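Local coordinates for acyl-[acyl-carrier-protein]--UDP-N-acetylglucosamine O-acyltransferase (Helicobacter pylori, PDB 1J2Z), which transfers a (3R)-hydroxyacyl chain from acyl carrier protein to UDP-N-acetylglucosamine, the first step of lipid A biosynthesis, at residues G126-A132 / I143-I149; K33-K39 / T50-T56. All blocks are in the same frame, centred on the assembly; numbering follows the deposited sequence.

Contact 1 (G126-A132 / I143-I149)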
ATOM      1  N   GLY A 126       8.380  18.755  -8.745  1.00 21.36           N
ATOM      2  CA  GLY A 126       9.453  19.345  -9.526  1.00 24.84           C
ATOM      3  C   GLY A 126      10.332  18.335 -10.246  1.00 23.13           C
ATOM      4  O   GLY A 126       9.832  17.419 -10.905  1.00 20.03           O
ATOM      5  N   SER A 127      11.645  18.504 -10.119  1.00 20.54           N
ATOM      6  CA  SER A 127      12.606  17.619 -10.773  1.00 19.36           C
ATOM      7  C   SER A 127      13.592  16.991  -9.785  1.00 18.88           C
ATOM      8  O   SER A 127      13.765  17.482  -8.674  1.00 20.12           O
ATOM      9  CB  SER A 127      13.382  18.400 -11.839  1.00 20.96           C
ATOM     10  OG  SER A 127      12.521  18.879 -12.862  1.00 20.78           O
ATOM     11  N   HIS A 128      14.233  15.904 -10.207  1.00 20.12           N
ATOM     12  CA  HIS A 128      15.214  15.197  -9.383  1.00 23.82           C
ATOM     13  C   HIS A 128      14.640  14.665  -8.076  1.00 23.73           C
ATOM     14  O   HIS A 128      15.356  14.537  -7.088  1.00 18.42           O
ATOM     15  CB  HIS A 128      16.403  16.116  -9.075  1.00 21.27           C
ATOM     16  CG  HIS A 128      17.093  16.632 -10.298  1.00 25.41           C
ATOM     17  ND1 HIS A 128      17.888  15.837 -11.095  1.00 28.93           N
ATOM     18  CD2 HIS A 128      17.063  17.849 -10.890  1.00 26.86           C
ATOM     19  CE1 HIS A 128      18.316  16.541 -12.127  1.00 28.25           C
ATOM     20  NE2 HIS A 128      17.830  17.765 -12.026  1.00 31.97           N
ATOM     21  N   CYS A 129      13.349  14.351  -8.069  1.00 24.51           N
ATOM     22  CA  CYS A 129      12.705  13.831  -6.867  1.00 16.30           C
ATOM     23  C   CYS A 129      12.611  12.315  -6.879  1.00 22.69           C
ATOM     24  O   CYS A 129      12.676  11.679  -7.933  1.00 18.19           O
ATOM     25  CB  CYS A 129      11.292  14.399  -6.726  1.00 21.35           C
ATOM     26  SG  CYS A 129      11.206  16.162  -6.353  1.00 19.12           S
ATOM     27  N   ILE A 130      12.446  11.740  -5.694  1.00 20.88           N
ATOM     28  CA  ILE A 130      12.301  10.303  -5.566  1.00 25.33           C
ATOM     29  C   ILE A 130      11.194   9.998  -4.562  1.00 25.00           C
ATOM     30  O   ILE A 130      11.270  10.402  -3.400  1.00 24.95           O
ATOM     31  CB  ILE A 130      13.611   9.634  -5.090  1.00 25.91           C
ATOM     32  CG1 ILE A 130      14.693   9.776  -6.162  1.00 22.67           C
ATOM     33  CG2 ILE A 130      13.361   8.162  -4.795  1.00 28.19           C
ATOM     34  CD1 ILE A 130      16.053   9.258  -5.727  1.00 26.56           C
ATOM     35  N   LEU A 131      10.153   9.315  -5.027  1.00 20.89           N
ATOM     36  CA  LEU A 131       9.048   8.928  -4.160  1.00 19.06           C
ATOM     37  C   LEU A 131       9.093   7.409  -4.106  1.00 21.58           C
ATOM     38  O   LEU A 131       8.906   6.744  -5.128  1.00 20.60           O
ATOM     39  CB  LEU A 131       7.697   9.392  -4.728  1.00 18.69           C
ATOM     40  CG  LEU A 131       7.476  10.857  -5.136  1.00 29.11           C
ATOM     41  CD1 LEU A 131       5.977  11.147  -5.166  1.00 18.07           C
ATOM     42  CD2 LEU A 131       8.149  11.793  -4.167  1.00 26.30           C
ATOM     43  N   ALA A 132       9.360   6.869  -2.920  1.00 22.61           N
ATOM     44  CA  ALA A 132       9.455   5.422  -2.720  1.00 19.89           C
ATOM     45  C   ALA A 132       8.117   4.692  -2.750  1.00 24.04           C
ATOM     46  O   ALA A 132       7.056   5.315  -2.817  1.00 21.83           O
ATOM     47  CB  ALA A 132      10.165   5.127  -1.401  1.00 20.25           C
ATOM     48  N   ILE A 143       5.609  19.906  -4.349  1.00 24.20           N
ATOM     49  CA  ILE A 143       6.891  19.317  -3.981  1.00 21.90           C
ATOM     50  C   ILE A 143       8.002  19.956  -4.815  1.00 22.43           C
ATOM     51  O   ILE A 143       7.949  19.935  -6.042  1.00 22.44           O
ATOM     52  CB  ILE A 143       6.860  17.789  -4.221  1.00 25.34           C
ATOM     53  CG1 ILE A 143       5.828  17.153  -3.283  1.00 23.97           C
ATOM     54  CG2 ILE A 143       8.244  17.183  -4.006  1.00 21.32           C
ATOM     55  CD1 ILE A 143       5.632  15.668  -3.483  1.00 27.55           C
ATOM     56  N   GLY A 144       9.001  20.519  -4.139  1.00 23.69           N
ATOM     57  CA  GLY A 144      10.099  21.173  -4.834  1.00 27.97           C
ATOM     58  C   GLY A 144      11.102  20.212  -5.442  1.00 26.82           C
ATOM     59  O   GLY A 144      10.887  18.998  -5.440  1.00 23.57           O
ATOM     60  N   ASP A 145      12.195  20.748  -5.976  1.00 23.42           N
ATOM     61  CA  ASP A 145      13.221  19.906  -6.586  1.00 24.60           C
ATOM     62  C   ASP A 145      14.043  19.188  -5.523  1.00 20.49           C
ATOM     63  O   ASP A 145      14.111  19.620  -4.371  1.00 23.48           O
ATOM     64  CB  ASP A 145      14.165  20.735  -7.466  1.00 21.81           C
ATOM     65  CG  ASP A 145      13.446  21.438  -8.601  1.00 26.64           C
ATOM     66  OD1 ASP A 145      12.394  20.936  -9.056  1.00 22.77           O
ATOM     67  OD2 ASP A 145      13.945  22.493  -9.049  1.00 27.98           O
ATOM     68  N   TYR A 146      14.664  18.084  -5.921  1.00 25.49           N
ATOM     69  CA  TYR A 146      15.512  17.297  -5.030  1.00 23.50           C
ATOM     70  C   TYR A 146      14.862  16.876  -3.718  1.00 26.07           C
ATOM     71  O   TYR A 146      15.468  16.986  -2.651  1.00 23.05           O
ATOM     72  CB  TYR A 146      16.809  18.056  -4.723  1.00 27.04           C
ATOM     73  CG  TYR A 146      17.586  18.443  -5.957  1.00 25.29           C
ATOM     74  CD1 TYR A 146      17.350  19.658  -6.595  1.00 29.96           C
ATOM     75  CD2 TYR A 146      18.526  17.577  -6.512  1.00 26.64           C
ATOM     76  CE1 TYR A 146      18.032  20.003  -7.761  1.00 30.56           C
ATOM     77  CE2 TYR A 146      19.213  17.912  -7.678  1.00 30.48           C
ATOM     78  CZ  TYR A 146      18.958  19.127  -8.296  1.00 29.95           C
ATOM     79  OH  TYR A 146      19.625  19.462  -9.452  1.00 37.11           O
ATOM     80  N   VAL A 147      13.629  16.391  -3.793  1.00 25.16           N
ATOM     81  CA  VAL A 147      12.940  15.931  -2.600  1.00 22.44           C
ATOM     82  C   VAL A 147      12.849  14.410  -2.617  1.00 23.30           C
ATOM     83  O   VAL A 147      12.532  13.803  -3.648  1.00 18.17           O
ATOM     84  CB  VAL A 147      11.513  16.518  -2.506  1.00 24.15           C
ATOM     85  CG1 VAL A 147      10.736  15.849  -1.365  1.00 17.02           C
ATOM     86  CG2 VAL A 147      11.589  18.018  -2.270  1.00 20.51           C
ATOM     87  N   ASN A 148      13.159  13.798  -1.480  1.00 21.58           N
ATOM     88  CA  ASN A 148      13.072  12.350  -1.346  1.00 26.44           C
ATOM     89  C   ASN A 148      12.008  12.036  -0.308  1.00 25.82           C
ATOM     90  O   ASN A 148      12.020  12.600   0.783  1.00 23.19           O
ATOM     91  CB  ASN A 148      14.407  11.747  -0.898  1.00 34.41           C
ATOM     92  CG  ASN A 148      15.430  11.696  -2.015  1.00 39.04           C
ATOM     93  OD1 ASN A 148      16.429  10.989  -1.922  1.00 46.88           O
ATOM     94  ND2 ASN A 148      15.187  12.453  -3.075  1.00 49.35           N
ATOM     95  N   ILE A 149      11.077  11.157  -0.656  1.00 21.22           N
ATOM     96  CA  ILE A 149      10.028  10.777   0.273  1.00 18.73           C
ATOM     97  C   ILE A 149      10.071   9.261   0.437  1.00 22.16           C
ATOM     98  O   ILE A 149       9.907   8.519  -0.534  1.00 20.41           O
ATOM     99  CB  ILE A 149       8.634  11.199  -0.236  1.00 23.71           C
ATOM    100  CG1 ILE A 149       8.628  12.696  -0.566  1.00 25.39           C
ATOM    101  CG2 ILE A 149       7.582  10.885   0.828  1.00 18.31           C
ATOM    102  CD1 ILE A 149       7.293  13.219  -1.068  1.00 29.82           C
TER
HETATM  103  O   HOH W   1      11.746  21.764 -11.585  1.00 31.00           O
HETATM  104  O   HOH W   2      16.807  13.145  -5.208  1.00 37.42           O
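His-128 and Tyr-146 turn their rings the same way: in each, CG stands anti to the carbonyl carbon (chi1 -58° and -56°), matching torsions at matching positions of positive phi, which send the two side chains out alongside each other. Their planes are almost parallel, 10° apart, yet slid so far that the rings barely overlap, with centroids 4.6 Å apart. His-128 CB lies over the tyrosine face in a CH-pi contact, 3.8 Å from the Tyr-146 ring centroid, while Tyr-146 OH sits above the rim of the imidazole. Arg-197 and Leu-201 of helix 195-201 also pack on Tyr-146.

At the turn, Asp-145 OD1 accepts Ser-127 N at 2.8 Å, from above the carboxylate plane, and a water links OD1 to Ser-127 OG, which is itself hydrogen-bonded to Asp-109 N. Tyr-146 N returns a hydrogen bond to Ser-127 O. Further along, the strands pair in parallel: Ile-130 N meets Val-147 O at 2.9 Å, and Ile-130 O takes Ile-149 N. Val-147 O has a second donor, Asn-148 ND2 at 3.0 Å, which approaches from above the carbonyl plane. That bond holds the amide beside Ile-130, its nitrogen 3.8 Å from Ile-130 CB; a second water joins ND2 to His-128 O.

On the other face, Leu-131 and Ile-149 point together inward, Leu-131 CD2 touching Ile-149 CD1 at 3.5 Å, and Leu-137 and Ile-125 close around the leucine. Equivalent residues of successive coils stacked in register, with Leu-131 and Ile-149 inside and the His-128/Tyr-146 and Ile-130/Asn-148 pairs outside, are characteristic of the left-handed parallel beta-helix of hexapeptide-repeat acyltransferases.

Contact 2 (K33-K39 / T50-T56)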
ATOM      1  N   LYS A  33      -0.543  12.557 -25.425  1.00 18.94           N
ATOM      2  CA  LYS A  33       0.567  13.014 -26.246  1.00 18.85           C
ATOM      3  C   LYS A  33       1.833  12.394 -25.672  1.00 19.93           C
ATOM      4  O   LYS A  33       2.077  12.471 -24.468  1.00 20.65           O
ATOM      5  CB  LYS A  33       0.680  14.537 -26.209  1.00 21.19           C
ATOM      6  CG  LYS A  33      -0.554  15.254 -26.724  1.00 22.99           C
ATOM      7  CD  LYS A  33      -0.435  16.748 -26.525  1.00 20.17           C
ATOM      8  CE  LYS A  33      -1.695  17.444 -26.995  1.00 28.44           C
ATOM      9  NZ  LYS A  33      -2.920  16.834 -26.403  1.00 28.25           N
ATOM     10  N   LEU A  34       2.623  11.761 -26.528  1.00 21.11           N
ATOM     11  CA  LEU A  34       3.865  11.139 -26.091  1.00 20.64           C
ATOM     12  C   LEU A  34       5.009  11.758 -26.882  1.00 21.27           C
ATOM     13  O   LEU A  34       5.084  11.613 -28.103  1.00 22.27           O
ATOM     14  CB  LEU A  34       3.820   9.626 -26.334  1.00 21.32           C
ATOM     15  CG  LEU A  34       2.650   8.848 -25.715  1.00 21.97           C
ATOM     16  CD1 LEU A  34       2.772   7.378 -26.086  1.00 20.17           C
ATOM     17  CD2 LEU A  34       2.654   9.015 -24.199  1.00 17.07           C
ATOM     18  N   ASP A  35       5.893  12.457 -26.184  1.00 22.38           N
ATOM     19  CA  ASP A  35       7.021  13.105 -26.831  1.00 17.03           C
ATOM     20  C   ASP A  35       8.081  12.073 -27.205  1.00 22.72           C
ATOM     21  O   ASP A  35       7.973  10.890 -26.866  1.00 18.82           O
ATOM     22  CB  ASP A  35       7.614  14.177 -25.906  1.00 20.24           C
ATOM     23  CG  ASP A  35       8.295  15.317 -26.675  1.00 24.83           C
ATOM     24  OD1 ASP A  35       8.647  16.334 -26.044  1.00 22.83           O
ATOM     25  OD2 ASP A  35       8.479  15.198 -27.904  1.00 19.33           O
ATOM     26  N   GLU A  36       9.101  12.538 -27.913  1.00 22.52           N
ATOM     27  CA  GLU A  36      10.193  11.697 -28.378  1.00 23.26           C
ATOM     28  C   GLU A  36      10.877  10.806 -27.346  1.00 20.74           C
ATOM     29  O   GLU A  36      11.150  11.225 -26.217  1.00 22.07           O
ATOM     30  CB  GLU A  36      11.254  12.574 -29.051  1.00 24.58           C
ATOM     31  CG  GLU A  36      12.517  11.832 -29.455  1.00 37.26           C
ATOM     32  CD  GLU A  36      13.502  12.723 -30.203  1.00 48.10           C
ATOM     33  OE1 GLU A  36      13.949  13.742 -29.631  1.00 47.15           O
ATOM     34  OE2 GLU A  36      13.824  12.405 -31.367  1.00 48.35           O
ATOM     35  N   GLY A  37      11.151   9.569 -27.753  1.00 15.67           N
ATOM     36  CA  GLY A  37      11.852   8.635 -26.893  1.00 21.05           C
ATOM     37  C   GLY A  37      11.094   8.033 -25.726  1.00 25.53           C
ATOM     38  O   GLY A  37      11.691   7.315 -24.924  1.00 22.45           O
ATOM     39  N   VAL A  38       9.800   8.319 -25.610  1.00 20.55           N
ATOM     40  CA  VAL A  38       9.019   7.755 -24.512  1.00 20.29           C
ATOM     41  C   VAL A  38       8.944   6.240 -24.635  1.00 20.15           C
ATOM     42  O   VAL A  38       8.757   5.707 -25.729  1.00 24.02           O
ATOM     43  CB  VAL A  38       7.573   8.305 -24.491  1.00 24.16           C
ATOM     44  CG1 VAL A  38       6.669   7.390 -23.646  1.00 19.06           C
ATOM     45  CG2 VAL A  38       7.564   9.717 -23.923  1.00 22.95           C
ATOM     46  N   LYS A  39       9.096   5.547 -23.509  1.00 17.50           N
ATOM     47  CA  LYS A  39       9.011   4.094 -23.509  1.00 21.06           C
ATOM     48  C   LYS A  39       7.939   3.584 -22.554  1.00 17.84           C
ATOM     49  O   LYS A  39       8.027   3.765 -21.341  1.00 18.57           O
ATOM     50  CB  LYS A  39      10.355   3.452 -23.139  1.00 19.04           C
ATOM     51  CG  LYS A  39      10.273   1.928 -23.089  1.00 22.41           C
ATOM     52  CD  LYS A  39      11.618   1.264 -22.802  1.00 29.45           C
ATOM     53  CE  LYS A  39      11.475  -0.254 -22.791  1.00 31.06           C
ATOM     54  NZ  LYS A  39      12.787  -0.944 -22.678  1.00 42.62           N
ATOM     55  N   THR A  50      -3.396  13.991 -21.209  1.00 23.09           N
ATOM     56  CA  THR A  50      -2.094  13.711 -20.636  1.00 20.98           C
ATOM     57  C   THR A  50      -0.921  13.859 -21.599  1.00 20.59           C
ATOM     58  O   THR A  50      -0.945  13.341 -22.718  1.00 21.37           O
ATOM     59  CB  THR A  50      -2.087  12.276 -20.080  1.00 26.50           C
ATOM     60  OG1 THR A  50      -3.234  12.093 -19.237  1.00 25.66           O
ATOM     61  CG2 THR A  50      -0.820  12.011 -19.284  1.00 26.33           C
ATOM     62  N   PHE A  51       0.105  14.571 -21.144  1.00 15.82           N
ATOM     63  CA  PHE A  51       1.315  14.781 -21.926  1.00 15.95           C
ATOM     64  C   PHE A  51       2.453  14.088 -21.181  1.00 17.25           C
ATOM     65  O   PHE A  51       2.608  14.273 -19.970  1.00 18.14           O
ATOM     66  CB  PHE A  51       1.639  16.275 -22.048  1.00 19.43           C
ATOM     67  CG  PHE A  51       2.933  16.555 -22.765  1.00 22.42           C
ATOM     68  CD1 PHE A  51       2.982  16.602 -24.156  1.00 19.18           C
ATOM     69  CD2 PHE A  51       4.115  16.728 -22.050  1.00 24.66           C
ATOM     70  CE1 PHE A  51       4.189  16.813 -24.822  1.00 24.24           C
ATOM     71  CE2 PHE A  51       5.331  16.939 -22.710  1.00 28.55           C
ATOM     72  CZ  PHE A  51       5.364  16.982 -24.099  1.00 23.04           C
ATOM     73  N   VAL A  52       3.233  13.290 -21.904  1.00 18.76           N
ATOM     74  CA  VAL A  52       4.368  12.569 -21.331  1.00 17.65           C
ATOM     75  C   VAL A  52       5.637  13.023 -22.065  1.00 19.58           C
ATOM     76  O   VAL A  52       5.801  12.767 -23.264  1.00 18.36           O
ATOM     77  CB  VAL A  52       4.188  11.042 -21.485  1.00 15.47           C
ATOM     78  CG1 VAL A  52       5.406  10.314 -20.938  1.00 18.12           C
ATOM     79  CG2 VAL A  52       2.941  10.584 -20.729  1.00 20.84           C
ATOM     80  N   GLY A  53       6.518  13.702 -21.327  1.00 22.35           N
ATOM     81  CA  GLY A  53       7.753  14.241 -21.880  1.00 20.04           C
ATOM     82  C   GLY A  53       8.806  13.281 -22.406  1.00 22.29           C
ATOM     83  O   GLY A  53       8.803  12.090 -22.092  1.00 17.97           O
ATOM     84  N   LYS A  54       9.726  13.831 -23.198  1.00 23.21           N
ATOM     85  CA  LYS A  54      10.804  13.070 -23.822  1.00 23.18           C
ATOM     86  C   LYS A  54      11.551  12.111 -22.909  1.00 21.24           C
ATOM     87  O   LYS A  54      11.935  12.459 -21.791  1.00 22.58           O
ATOM     88  CB  LYS A  54      11.842  14.013 -24.458  1.00 25.68           C
ATOM     89  CG  LYS A  54      11.318  14.940 -25.554  1.00 28.61           C
ATOM     90  CD  LYS A  54      12.470  15.737 -26.186  1.00 34.69           C
ATOM     91  CE  LYS A  54      11.991  16.652 -27.313  1.00 35.95           C
ATOM     92  NZ  LYS A  54      11.176  17.794 -26.810  1.00 39.86           N
ATOM     93  N   ASN A  55      11.753  10.902 -23.423  1.00 17.21           N
ATOM     94  CA  ASN A  55      12.496   9.851 -22.749  1.00 19.58           C
ATOM     95  C   ASN A  55      11.921   9.311 -21.445  1.00 22.85           C
ATOM     96  O   ASN A  55      12.583   8.548 -20.745  1.00 23.11           O
ATOM     97  CB  ASN A  55      13.936  10.316 -22.526  1.00 25.25           C
ATOM     98  CG  ASN A  55      14.628  10.686 -23.823  1.00 26.78           C
ATOM     99  OD1 ASN A  55      14.722   9.872 -24.738  1.00 33.18           O
ATOM    100  ND2 ASN A  55      15.111  11.917 -23.910  1.00 30.61           N
ATOM    101  N   THR A  56      10.699   9.692 -21.104  1.00 20.94           N
ATOM    102  CA  THR A  56      10.125   9.161 -19.875  1.00 18.70           C
ATOM    103  C   THR A  56       9.769   7.694 -20.103  1.00 20.33           C
ATOM    104  O   THR A  56       9.320   7.320 -21.189  1.00 21.17           O
ATOM    105  CB  THR A  56       8.892   9.972 -19.443  1.00 18.93           C
ATOM    106  OG1 THR A  56       9.336  11.195 -18.845  1.00 16.91           O
ATOM    107  CG2 THR A  56       8.043   9.194 -18.440  1.00 15.19           C
TER
HETATM  108  O   HOH W   3       9.363  16.837 -23.492  1.00 27.09           O
HETATM  109  O   HOH W   4      14.558   6.855 -24.839  1.00 47.22           O
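Leu-34, Val-38 and Val-52 form the tight, buried side of this contact. Leu-34 CD2 lies 3.7 Å from Val-52 CB, the two side chains running alongside each other, whereas Val-38 meets Val-52 at about a right angle, its CG2 3.7 Å from Val-52 CG1. Parallel pairing beneath them is regular: Lys-33 O accepts Val-52 N, and Asp-35 N reaches Val-52 O at 2.9 Å.

The outer side is polar and water-bridged. With CG roughly anti to the backbone N (chi1 -152°), the Asp-35 carboxylate faces Lys-54, whose NZ curls back through a bent last torsion to form a salt bridge with Asp-35 OD1 at 3.0 Å, on the syn side but 30° out of the carboxylate plane. Glu-36 N donates to Asp-35 OD2 from above that plane, and together with the salt bridge this restrains the group's rotation. A water spans OD1 and Lys-54 N. The Phe-51 ring presents its edge to OD1.

The loose end is at exposed Glu-36 and Asn-55, where water bridges Gly-37 O and Asn-55 OD1. Asn-55 N donates a hydrogen bond to Glu-36 O where two type II turns, Asp-35 to Val-38 and Gly-53 to Thr-56, lie one upon the other. Such stacked corners join adjacent coils of a left-handed beta-helix.

In the fold
Contact 2 comes first along the chain, and both its segments precede those of contact 1; their centres are 20 Å apart and their nearest atoms about 10 Å, without touching. Both join consecutive coils of one left-handed beta-helix at the same kind of corner, leading from the sheet that holds strands 33-34, 49-52, 124-125 and 142-143 into the sheet that holds 39-40, 57-58, 130-131 and 148-149. Contact 2 lies toward the N-terminal end; contact 1 is near the chain's centre, beside helix 195-201 and close to a bound octyl thioglucoside. Stacking of this corner, with the other two corners and the three parallel sheets between them, gives each subunit of the homotrimer its prism shape.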